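Local coordinates for anthrone oxidase-like protein (Streptomyces ambofaciens, PDB 5F9P) that probably acts as an oxygenase that cleaves a C-C bond, opening ring B during atypical angucycline biosynthesis, at residues T103-S106 / K112-I115; P144-L149 / E187-Q192. One frame throughout, in Å; residues are numbered along the deposited sequence.

Contact 1 (T103-S106 / K112-I115); sequences TLTS and KIEI
With chi1 at -70°, Ile113 holds CG1 anti to its carbonyl carbon, and chi2 of 170° extends CD1 toward the end of strand 92-105. There Ile113 CD1 lies 3.7 Å from Thr103 CB and 3.9 Å from Leu104 O. Strand 92-105 is one of eight antiparallel strands closed into a barrel within a single chain, consistent with the dimeric alpha-beta barrel clan; the short strand 113-114 is not a member of that barrel but lies across its inward-facing side, consistent with closing off that part, and pairs with strand 2-3 through backbone hydrogen bonding between Ile113 and Ile3. No hydrogen bond joins 103-106 to 112-115, and the nearest CA atoms, Thr103 and Lys112, are 7.0 Å apart, so the two meet by side-chain packing rather than sheet pairing. Thr103 and Thr105 both point their CB toward Ile113, which also touches Ala157 and Val159 of the adjoining strand 155-167, while Leu104 is turned to the opposite side. Each threonine places OG1 between its backbone N and carbonyl carbon, leaving CG2 beside the N. Both hydroxyls are engaged by the connecting turn: Thr103 OG1 is hydrogen-bonded to Gly111 O, and Thr105 OG1 accepts from Ala108 N. Both methyls face Ile113: Thr103 CG2 is 4.0 Å from Ile113 CD1, and Thr105 CG2 is 4.0 Å from Ile113 CG1. Thr105 CG2 also rests 3.6 Å from Lys112 O.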
loop_
_atom_site.group_PDB
_atom_site.type_symbol
_atom_site.label_atom_id
_atom_site.label_comp_id
_atom_site.label_asym_id
_atom_site.label_seq_id
_atom_site.Cartn_x
_atom_site.Cartn_y
_atom_site.Cartn_z
ATOM N N THR A 103 -6.932 -11.615 -2.077
ATOM C CA THR A 103 -6.456 -11.172 -3.385
ATOM C C THR A 103 -7.457 -11.545 -4.474
ATOM O O THR A 103 -8.192 -12.534 -4.375
ATOM C CB THR A 103 -5.065 -11.753 -3.755
ATOM O OG1 THR A 103 -5.156 -13.175 -3.941
ATOM C CG2 THR A 103 -4.062 -11.444 -2.669
ATOM N N LEU A 104 -7.480 -10.730 -5.514
ATOM C CA LEU A 104 -8.305 -10.980 -6.670
ATOM C C LEU A 104 -7.527 -10.492 -7.877
ATOM O O LEU A 104 -6.890 -9.445 -7.811
ATOM C CB LEU A 104 -9.615 -10.205 -6.550
ATOM C CG LEU A 104 -10.479 -10.263 -7.813
ATOM C CD1 LEU A 104 -10.891 -11.703 -8.104
ATOM C CD2 LEU A 104 -11.698 -9.333 -7.701
ATOM N N THR A 105 -7.536 -11.254 -8.969
ATOM C CA THR A 105 -6.958 -10.755 -10.215
ATOM C C THR A 105 -7.990 -10.806 -11.320
ATOM O O THR A 105 -8.994 -11.502 -11.213
ATOM C CB THR A 105 -5.705 -11.545 -10.689
ATOM O OG1 THR A 105 -6.095 -12.856 -11.120
ATOM C CG2 THR A 105 -4.640 -11.633 -9.591
ATOM N N SER A 106 -7.724 -10.071 -12.389
ATOM C CA SER A 106 -8.596 -10.067 -13.546
ATOM C C SER A 106 -8.876 -11.475 -14.072
ATOM O O SER A 106 -9.904 -11.712 -14.701
ATOM C CB SER A 106 -7.986 -9.220 -14.664
ATOM O OG SER A 106 -8.950 -9.015 -15.681
ATOM N N LYS A 112 -2.336 -14.675 -7.601
ATOM C CA LYS A 112 -1.196 -13.956 -7.028
ATOM C C LYS A 112 -0.974 -12.622 -7.731
ATOM O O LYS A 112 -1.229 -12.460 -8.927
ATOM C CB LYS A 112 0.088 -14.791 -7.055
ATOM C CG LYS A 112 -0.011 -16.113 -6.298
ATOM C CD LYS A 112 1.347 -16.809 -6.207
ATOM C CE LYS A 112 1.225 -18.256 -5.720
ATOM N NZ LYS A 112 0.700 -18.371 -4.327
ATOM N N ILE A 113 -0.478 -11.664 -6.969
ATOM C CA ILE A 113 -0.340 -10.316 -7.453
ATOM C C ILE A 113 1.135 -9.952 -7.489
ATOM O O ILE A 113 1.884 -10.286 -6.577
ATOM C CB ILE A 113 -1.161 -9.377 -6.547
ATOM C CG1 ILE A 113 -2.653 -9.652 -6.796
ATOM C CG2 ILE A 113 -0.782 -7.929 -6.783
ATOM C CD1 ILE A 113 -3.611 -8.996 -5.825
ATOM N N GLU A 114 1.551 -9.309 -8.570
ATOM C CA GLU A 114 2.922 -8.854 -8.692
ATOM C C GLU A 114 2.971 -7.341 -8.729
ATOM O O GLU A 114 2.196 -6.708 -9.438
ATOM C CB GLU A 114 3.562 -9.401 -9.963
ATOM C CG GLU A 114 5.021 -8.990 -10.096
ATOM C CD GLU A 114 5.752 -9.711 -11.221
ATOM O OE1 GLU A 114 5.083 -10.352 -12.073
ATOM O OE2 GLU A 114 7.002 -9.633 -11.248
ATOM N N ILE A 115 3.899 -6.765 -7.974
ATOM C CA ILE A 115 4.116 -5.323 -7.998
ATOM C C ILE A 115 5.553 -5.005 -8.427
ATOM O O ILE A 115 6.482 -5.744 -8.101
ATOM C CB ILE A 115 3.807 -4.691 -6.627
ATOM C CG1 ILE A 115 4.710 -5.282 -5.536
ATOM C CG2 ILE A 115 2.332 -4.897 -6.292
ATOM C CD1 ILE A 115 4.686 -4.492 -4.208
#

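Contact 2 (P144-L149 / E187-Q192); sequences PGQAFL and EAYRDQ
The Phe148 ring has Leu149 CG over one face, 4.0 Å above the plane but offset toward the rim, and receives Tyr189 at its edge. Tyr189 OH lies near the plane of that ring, 3.3 Å from both CE2 and CZ of Phe148, while Tyr189 CE1 is 4.0 Å from Phe148 CE2. Against the tyrosine ring, Phe148 CE2 approaches obliquely, as does Leu149 CD2, which is 3.7 Å from Tyr189 CZ; both side chains cross the tyrosine at about a right angle. Its reach follows from chi1 of 171°, which sets CG anti to the backbone N and carries the phenol out from helix 183-190 to Phe148 and Leu149. No hydrogen bond joins the segments; van der Waals packing holds the phenol end here. Beyond it, the Arg190 guanidinium grips Asp191 side-on, NE to OD1 and NH2 to OD2, both at 2.9 Å. Both segments belong to the antibiotic biosynthesis monooxygenase domain. The largely 3-10 segment 144-149 follows helix 135-142 and leans through Leu149 on strands 92-105 and 155-167; Phe148 touches helix 199-211, whose Arg201 makes a cation-pi contact with Tyr189, and Trp180 of strand 172-180 meets the tyrosine ring.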
loop_
_atom_site.group_PDB
_atom_site.type_symbol
_atom_site.label_atom_id
_atom_site.label_comp_id
_atom_site.label_asym_id
_atom_site.label_seq_id
_atom_site.Cartn_x
_atom_site.Cartn_y
_atom_site.Cartn_z
ATOM N N PRO A 144 -14.069 -10.527 -0.957
ATOM C CA PRO A 144 -15.071 -11.375 -1.630
ATOM C C PRO A 144 -16.237 -10.550 -2.159
ATOM O O PRO A 144 -16.787 -10.862 -3.210
ATOM C CB PRO A 144 -15.551 -12.310 -0.513
ATOM C CG PRO A 144 -14.417 -12.351 0.469
ATOM C CD PRO A 144 -13.753 -10.999 0.406
ATOM N N GLY A 145 -16.604 -9.497 -1.438
ATOM C CA GLY A 145 -17.702 -8.632 -1.847
ATOM C C GLY A 145 -17.510 -7.966 -3.200
ATOM O O GLY A 145 -18.485 -7.567 -3.855
ATOM N N GLN A 146 -16.256 -7.841 -3.630
ATOM C CA GLN A 146 -15.958 -7.169 -4.890
ATOM C C GLN A 146 -15.416 -8.087 -5.995
ATOM O O GLN A 146 -14.593 -7.683 -6.820
ATOM C CB GLN A 146 -15.019 -5.989 -4.650
ATOM C CG GLN A 146 -15.604 -4.967 -3.677
ATOM C CD GLN A 146 -14.889 -3.635 -3.733
ATOM O OE1 GLN A 146 -15.423 -2.657 -4.252
ATOM N NE2 GLN A 146 -13.682 -3.586 -3.186
ATOM N N ALA A 147 -15.891 -9.324 -6.016
ATOM C CA ALA A 147 -15.521 -10.239 -7.085
ATOM C C ALA A 147 -15.831 -9.625 -8.458
ATOM O O ALA A 147 -15.160 -9.931 -9.440
ATOM C CB ALA A 147 -16.241 -11.581 -6.911
ATOM N N PHE A 148 -16.828 -8.746 -8.526
ATOM C CA PHE A 148 -17.220 -8.155 -9.807
ATOM C C PHE A 148 -16.072 -7.388 -10.464
ATOM O O PHE A 148 -16.085 -7.166 -11.672
ATOM C CB PHE A 148 -18.407 -7.192 -9.634
ATOM C CG PHE A 148 -18.051 -5.945 -8.875
ATOM C CD1 PHE A 148 -18.157 -5.905 -7.490
ATOM C CD2 PHE A 148 -17.563 -4.829 -9.543
ATOM C CE1 PHE A 148 -17.805 -4.758 -6.782
ATOM C CE2 PHE A 148 -17.207 -3.685 -8.844
ATOM C CZ PHE A 148 -17.326 -3.648 -7.460
ATOM N N LEU A 149 -15.101 -6.951 -9.666
ATOM C CA LEU A 149 -14.011 -6.122 -10.186
ATOM C C LEU A 149 -13.280 -6.808 -11.336
ATOM O O LEU A 149 -12.870 -6.156 -12.287
ATOM C CB LEU A 149 -13.015 -5.767 -9.082
ATOM C CG LEU A 149 -13.374 -4.677 -8.065
ATOM C CD1 LEU A 149 -12.323 -4.678 -6.964
ATOM C CD2 LEU A 149 -13.481 -3.307 -8.737
ATOM N N GLU A 187 -10.211 6.038 -13.525
ATOM C CA GLU A 187 -11.134 7.141 -13.288
ATOM C C GLU A 187 -12.485 6.884 -13.960
ATOM O O GLU A 187 -13.522 7.307 -13.453
ATOM C CB GLU A 187 -10.512 8.471 -13.720
ATOM C CG GLU A 187 -9.232 8.777 -12.956
ATOM C CD GLU A 187 -8.630 10.108 -13.330
ATOM O OE1 GLU A 187 -8.863 10.567 -14.462
ATOM O OE2 GLU A 187 -7.924 10.697 -12.486
ATOM N N ALA A 188 -12.468 6.170 -15.083
ATOM C CA ALA A 188 -13.716 5.745 -15.712
ATOM C C ALA A 188 -14.540 4.902 -14.746
ATOM O O ALA A 188 -15.737 5.125 -14.589
ATOM C CB ALA A 188 -13.447 4.983 -17.006
ATOM N N TYR A 189 -13.901 3.931 -14.100
ATOM C CA TYR A 189 -14.572 3.130 -13.078
ATOM C C TYR A 189 -14.960 3.965 -11.862
ATOM O O TYR A 189 -16.119 3.970 -11.447
ATOM C CB TYR A 189 -13.702 1.942 -12.636
ATOM C CG TYR A 189 -14.272 1.217 -11.432
ATOM C CD1 TYR A 189 -15.370 0.371 -11.561
ATOM C CD2 TYR A 189 -13.726 1.393 -10.162
ATOM C CE1 TYR A 189 -15.902 -0.298 -10.456
ATOM C CE2 TYR A 189 -14.257 0.740 -9.056
ATOM C CZ TYR A 189 -15.347 -0.097 -9.207
ATOM O OH TYR A 189 -15.865 -0.743 -8.103
ATOM N N ARG A 190 -13.987 4.666 -11.291
ATOM C CA ARG A 190 -14.217 5.476 -10.103
ATOM C C ARG A 190 -15.476 6.327 -10.257
ATOM O O ARG A 190 -16.290 6.426 -9.333
ATOM C CB ARG A 190 -13.015 6.384 -9.845
ATOM C CG ARG A 190 -13.124 7.252 -8.603
ATOM C CD ARG A 190 -12.050 8.343 -8.599
ATOM N NE ARG A 190 -12.256 9.309 -9.678
ATOM C CZ ARG A 190 -11.366 10.230 -10.050
ATOM N NH1 ARG A 190 -10.184 10.315 -9.439
ATOM N NH2 ARG A 190 -11.653 11.061 -11.048
ATOM N N ASP A 191 -15.633 6.919 -11.438
ATOM C CA ASP A 191 -16.638 7.954 -11.657
ATOM C C ASP A 191 -17.944 7.441 -12.259
ATOM O O ASP A 191 -18.777 8.246 -12.675
ATOM C CB ASP A 191 -16.061 9.098 -12.521
ATOM C CG ASP A 191 -14.950 9.871 -11.808
ATOM O OD1 ASP A 191 -14.962 9.904 -10.559
ATOM O OD2 ASP A 191 -14.057 10.434 -12.485
ATOM N N GLN A 192 -18.133 6.123 -12.318
ATOM C CA GLN A 192 -19.383 5.585 -12.833
ATOM C C GLN A 192 -20.547 6.251 -12.109
ATOM O O GLN A 192 -20.497 6.430 -10.893
ATOM C CB GLN A 192 -19.473 4.077 -12.612
ATOM C CG GLN A 192 -18.597 3.245 -13.523
ATOM C CD GLN A 192 -18.662 1.765 -13.199
ATOM O OE1 GLN A 192 -18.976 1.371 -12.070
ATOM N NE2 GLN A 192 -18.357 0.932 -14.190
#

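Contact 1 is the more buried of the two, its centre about 13 Å from the centre of the chain against about 18 Å for the partly buried contact 2. Strand 92-105 ties them together: one side of its end packs on 112-115 in contact 1, while Leu104, pointing away from that segment, reaches contact 2, where its CD2 is 3.4 Å from Gln146 O and 4.0 Å from Leu149 CB. Neither has a hydrogen bond across it. Contact 1 joins aliphatic groups of a barrel strand and a short strand lying against the inner side of the barrel wall; contact 2 brings aromatic rings together across 37 intervening residues, with a salt-bridge network on its helical side.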